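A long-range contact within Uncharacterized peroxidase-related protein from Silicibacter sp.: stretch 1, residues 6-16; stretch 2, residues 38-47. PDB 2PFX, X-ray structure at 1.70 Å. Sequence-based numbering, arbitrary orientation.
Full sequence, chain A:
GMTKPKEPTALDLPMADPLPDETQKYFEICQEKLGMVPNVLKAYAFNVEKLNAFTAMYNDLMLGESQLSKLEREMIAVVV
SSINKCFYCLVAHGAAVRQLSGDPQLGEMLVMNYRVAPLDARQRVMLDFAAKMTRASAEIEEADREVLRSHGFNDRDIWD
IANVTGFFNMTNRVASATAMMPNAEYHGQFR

Stretch 1, residues 6-16: KEPTALDLPMA
Stretch 2 (38-47) PNVLKAYAFN

An irregular N-terminal segment, residues 6-16, packs along a short helix and an adjoining turn, residues 38-47, in a mainly apolar contact that carries a single hydrogen bond and buries 516 Å² summed over both sides. Stretch 1 has no regular helix or strand. In stretch 2 the helix starts at N39, with P38 at the N-cap position, and a type I beta turn runs from Y44 to N47, its N47 N to Y44 O hydrogen bond measuring 3.2 Å. Two backbone approaches set a register in which both stretches advance the same way: P8 CA lies 5.2 Å from N39 CA, and M15 CA lies 3.9 Å from F46 CA.

At the first approach, the peptide bond between E7 and P8 is cis, and both CA-to-CB bonds point toward stretch 2. E7 (chi1 m, chi2 t) accepts the hydrogen bond: N39 ND2 donates to E7 OE1 at 2.8 Å with an N-H...acceptor angle of 150°. N39 is in the m rotamer, chi1 -83° and chi2 -14°. The P8 ring, C-gamma endo, rests on the first helical turn, with P8 CB 3.8 Å from N39 CB and P8 CG 3.9 Å from K42 CB. T9 (chi1 p) adds a methyl contact, T9 CG2 to A43 CB at 4.0 Å; its hydroxyl is used locally, T9 OG1 accepting from L11 N at 3.0 Å.

A10, L11 and D12 make no contact with stretch 2. The chain returns with L13, phi/psi -133/75, whose CA-to-CB bond points toward the helix-turn segment. Its chi1 of -104° lies between wells and chi2 is t. L13 CD2 sits 4.0 Å from the centroid of the F46 ring and 9° off the ring normal, which identifies a CH-pi contact over the face. F46 adopts chi1 p (71°) and chi2 -85°.

Backbone oxygens and the M15 side chain both contribute to the last part. P14 O approaches F46 CB at 3.1 Å, although the P14 CA-to-CB bond points away. M15 O meets F46 CA at 3.4 Å, with an angle at H of 169°, a nearly linear CA-H...O contact. The same M15 O is 3.3 Å from A45 O, but these are two acceptors and form no hydrogen bond. M15 is selenomethionine, with chi1 -128° between wells, chi2 t and chi3 m. Its CA-to-CB bond points sideways, yet its end comes nearer: M15 CE reaches K42 CB at 3.5 Å, while M15 CG packs 3.6 Å from A45 CB. High B factors make this side chain's placement less certain.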

# COMPACT_ATOMS: atom_id res chain seq x y z
N LYS A 6 -9.13 12.94 27.26
CA LYS A 6 -10.51 13.38 27.44
C LYS A 6 -11.45 12.25 26.99
O LYS A 6 -11.18 11.54 26.03
CB LYS A 6 -10.77 14.67 26.67
CG LYS A 6 -11.48 15.76 27.45
CD LYS A 6 -12.81 16.14 26.81
CE LYS A 6 -12.65 16.90 25.51
NZ LYS A 6 -13.21 18.29 25.51
N GLU A 7 -12.53 12.16 27.75
CA GLU A 7 -13.70 11.35 27.49
C GLU A 7 -14.93 12.23 27.36
O GLU A 7 -15.00 13.32 27.93
CB GLU A 7 -13.89 10.31 28.59
CG GLU A 7 -12.73 9.36 28.74
CD GLU A 7 -12.94 8.23 29.73
OE1 GLU A 7 -14.04 7.64 29.80
OE2 GLU A 7 -11.97 7.92 30.46
N PRO A 8 -15.91 11.78 26.59
CA PRO A 8 -15.76 10.55 25.81
C PRO A 8 -14.95 10.70 24.52
O PRO A 8 -14.47 9.66 24.05
CB PRO A 8 -17.21 10.21 25.47
CG PRO A 8 -17.94 11.51 25.50
CD PRO A 8 -17.23 12.41 26.48
N THR A 9 -14.77 11.89 23.97
CA THR A 9 -13.89 12.14 22.84
C THR A 9 -12.97 13.32 23.16
O THR A 9 -13.11 13.92 24.22
CB THR A 9 -14.63 12.46 21.53
OG1 THR A 9 -15.21 13.77 21.60
CG2 THR A 9 -15.81 11.51 21.33
N ALA A 10 -12.08 13.64 22.24
CA ALA A 10 -11.25 14.83 22.38
C ALA A 10 -11.96 16.10 21.90
O ALA A 10 -11.38 17.19 21.93
CB ALA A 10 -9.93 14.67 21.62
N LEU A 11 -13.20 15.99 21.44
CA LEU A 11 -13.95 17.15 21.00
C LEU A 11 -14.71 17.82 22.13
O LEU A 11 -15.26 17.17 23.00
CB LEU A 11 -14.97 16.74 19.90
CG LEU A 11 -14.32 16.23 18.61
CD1 LEU A 11 -15.40 16.03 17.56
CD2 LEU A 11 -13.24 17.15 18.05
N ASP A 12 -14.76 19.15 22.11
CA ASP A 12 -15.59 19.82 23.11
C ASP A 12 -17.01 19.81 22.56
O ASP A 12 -17.43 20.67 21.79
CB ASP A 12 -15.03 21.20 23.36
CG ASP A 12 -15.94 22.10 24.19
OD1 ASP A 12 -16.57 21.63 25.15
OD2 ASP A 12 -16.03 23.30 23.86
N LEU A 13 -17.76 18.77 22.93
CA LEU A 13 -19.12 18.62 22.46
C LEU A 13 -19.99 18.27 23.67
O LEU A 13 -20.35 17.09 23.77
CB LEU A 13 -19.25 17.60 21.33
CG LEU A 13 -19.42 18.16 19.91
CD1 LEU A 13 -19.44 17.06 18.87
CD2 LEU A 13 -20.70 18.98 19.77
N PRO A 14 -20.28 19.25 24.51
CA PRO A 14 -21.07 19.01 25.73
C PRO A 14 -22.45 18.40 25.47
O PRO A 14 -23.00 18.70 24.42
CB PRO A 14 -21.24 20.42 26.33
CG PRO A 14 -20.98 21.37 25.21
CD PRO A 14 -19.90 20.68 24.41
N MSE A 15 -22.94 17.60 26.42
CA MSE A 15 -24.11 16.77 26.40
C MSE A 15 -25.48 17.41 26.61
O MSE A 15 -26.44 17.02 25.92
CB MSE A 15 -24.00 15.68 27.50
CG MSE A 15 -24.24 14.31 26.90
SE MSE A 15 -23.72 12.83 28.02
CE MSE A 15 -21.83 13.14 27.76
N ALA A 16 -25.68 18.32 27.53
CA ALA A 16 -24.79 18.93 28.50
C ALA A 16 -25.36 18.69 29.90
O ALA A 16 -26.05 17.68 30.05
CB ALA A 16 -24.59 20.39 28.13
N PRO A 38 -21.85 3.22 27.81
CA PRO A 38 -20.81 3.25 26.79
C PRO A 38 -20.56 4.66 26.27
O PRO A 38 -21.45 5.43 25.95
CB PRO A 38 -21.35 2.35 25.68
CG PRO A 38 -22.19 1.37 26.45
CD PRO A 38 -22.89 2.23 27.49
N ASN A 39 -19.27 4.98 26.19
CA ASN A 39 -18.89 6.34 25.81
C ASN A 39 -19.30 6.74 24.42
O ASN A 39 -19.50 7.93 24.15
CB ASN A 39 -17.35 6.48 25.95
CG ASN A 39 -16.94 6.79 27.38
OD1 ASN A 39 -17.77 7.16 28.22
ND2 ASN A 39 -15.65 6.68 27.69
N VAL A 40 -19.45 5.81 23.47
CA VAL A 40 -19.98 6.20 22.18
C VAL A 40 -21.37 6.83 22.31
O VAL A 40 -21.74 7.75 21.60
CB VAL A 40 -20.04 5.00 21.22
CG1 VAL A 40 -20.98 3.93 21.73
CG2 VAL A 40 -20.44 5.46 19.82
N LEU A 41 -22.15 6.31 23.27
CA LEU A 41 -23.47 6.90 23.44
C LEU A 41 -23.38 8.31 24.03
O LEU A 41 -24.13 9.18 23.61
CB LEU A 41 -24.35 6.02 24.31
CG LEU A 41 -24.60 4.62 23.78
CD1 LEU A 41 -25.40 3.84 24.81
CD2 LEU A 41 -25.28 4.68 22.41
N LYS A 42 -22.47 8.51 24.97
CA LYS A 42 -22.29 9.86 25.51
C LYS A 42 -21.84 10.81 24.42
O LYS A 42 -22.15 12.00 24.44
CB LYS A 42 -21.30 9.85 26.67
CG LYS A 42 -21.67 8.90 27.80
CD LYS A 42 -20.64 8.90 28.93
CE LYS A 42 -21.27 8.40 30.22
NZ LYS A 42 -20.23 7.91 31.16
N ALA A 43 -21.13 10.27 23.43
CA ALA A 43 -20.63 11.09 22.34
C ALA A 43 -21.77 11.64 21.50
O ALA A 43 -21.73 12.80 21.09
CB ALA A 43 -19.61 10.31 21.50
N TYR A 44 -22.76 10.80 21.24
CA TYR A 44 -23.89 11.21 20.42
C TYR A 44 -24.97 11.94 21.21
O TYR A 44 -25.84 12.57 20.61
CB TYR A 44 -24.54 9.99 19.73
CG TYR A 44 -23.75 9.55 18.52
CD1 TYR A 44 -22.72 8.64 18.66
CD2 TYR A 44 -24.02 10.06 17.26
CE1 TYR A 44 -21.99 8.25 17.55
CE2 TYR A 44 -23.31 9.66 16.15
CZ TYR A 44 -22.29 8.76 16.31
OH TYR A 44 -21.57 8.35 15.22
N ALA A 45 -24.87 11.82 22.53
CA ALA A 45 -25.91 12.34 23.41
C ALA A 45 -26.04 13.85 23.47
O ALA A 45 -26.97 14.36 24.11
CB ALA A 45 -25.69 11.77 24.81
N PHE A 46 -25.18 14.63 22.83
CA PHE A 46 -25.42 16.07 22.78
C PHE A 46 -26.65 16.42 21.95
O PHE A 46 -27.19 17.53 22.03
CB PHE A 46 -24.20 16.82 22.22
CG PHE A 46 -23.95 16.62 20.74
CD1 PHE A 46 -23.23 15.50 20.33
CD2 PHE A 46 -24.41 17.51 19.79
CE1 PHE A 46 -22.99 15.30 18.98
CE2 PHE A 46 -24.18 17.30 18.44
CZ PHE A 46 -23.47 16.18 18.04
N ASN A 47 -27.11 15.47 21.13
CA ASN A 47 -28.28 15.71 20.28
C ASN A 47 -29.12 14.43 20.21
O ASN A 47 -28.67 13.42 19.67
CB ASN A 47 -27.80 16.13 18.91
CG ASN A 47 -28.90 16.41 17.92
OD1 ASN A 47 -29.80 15.58 17.75
ND2 ASN A 47 -28.80 17.56 17.26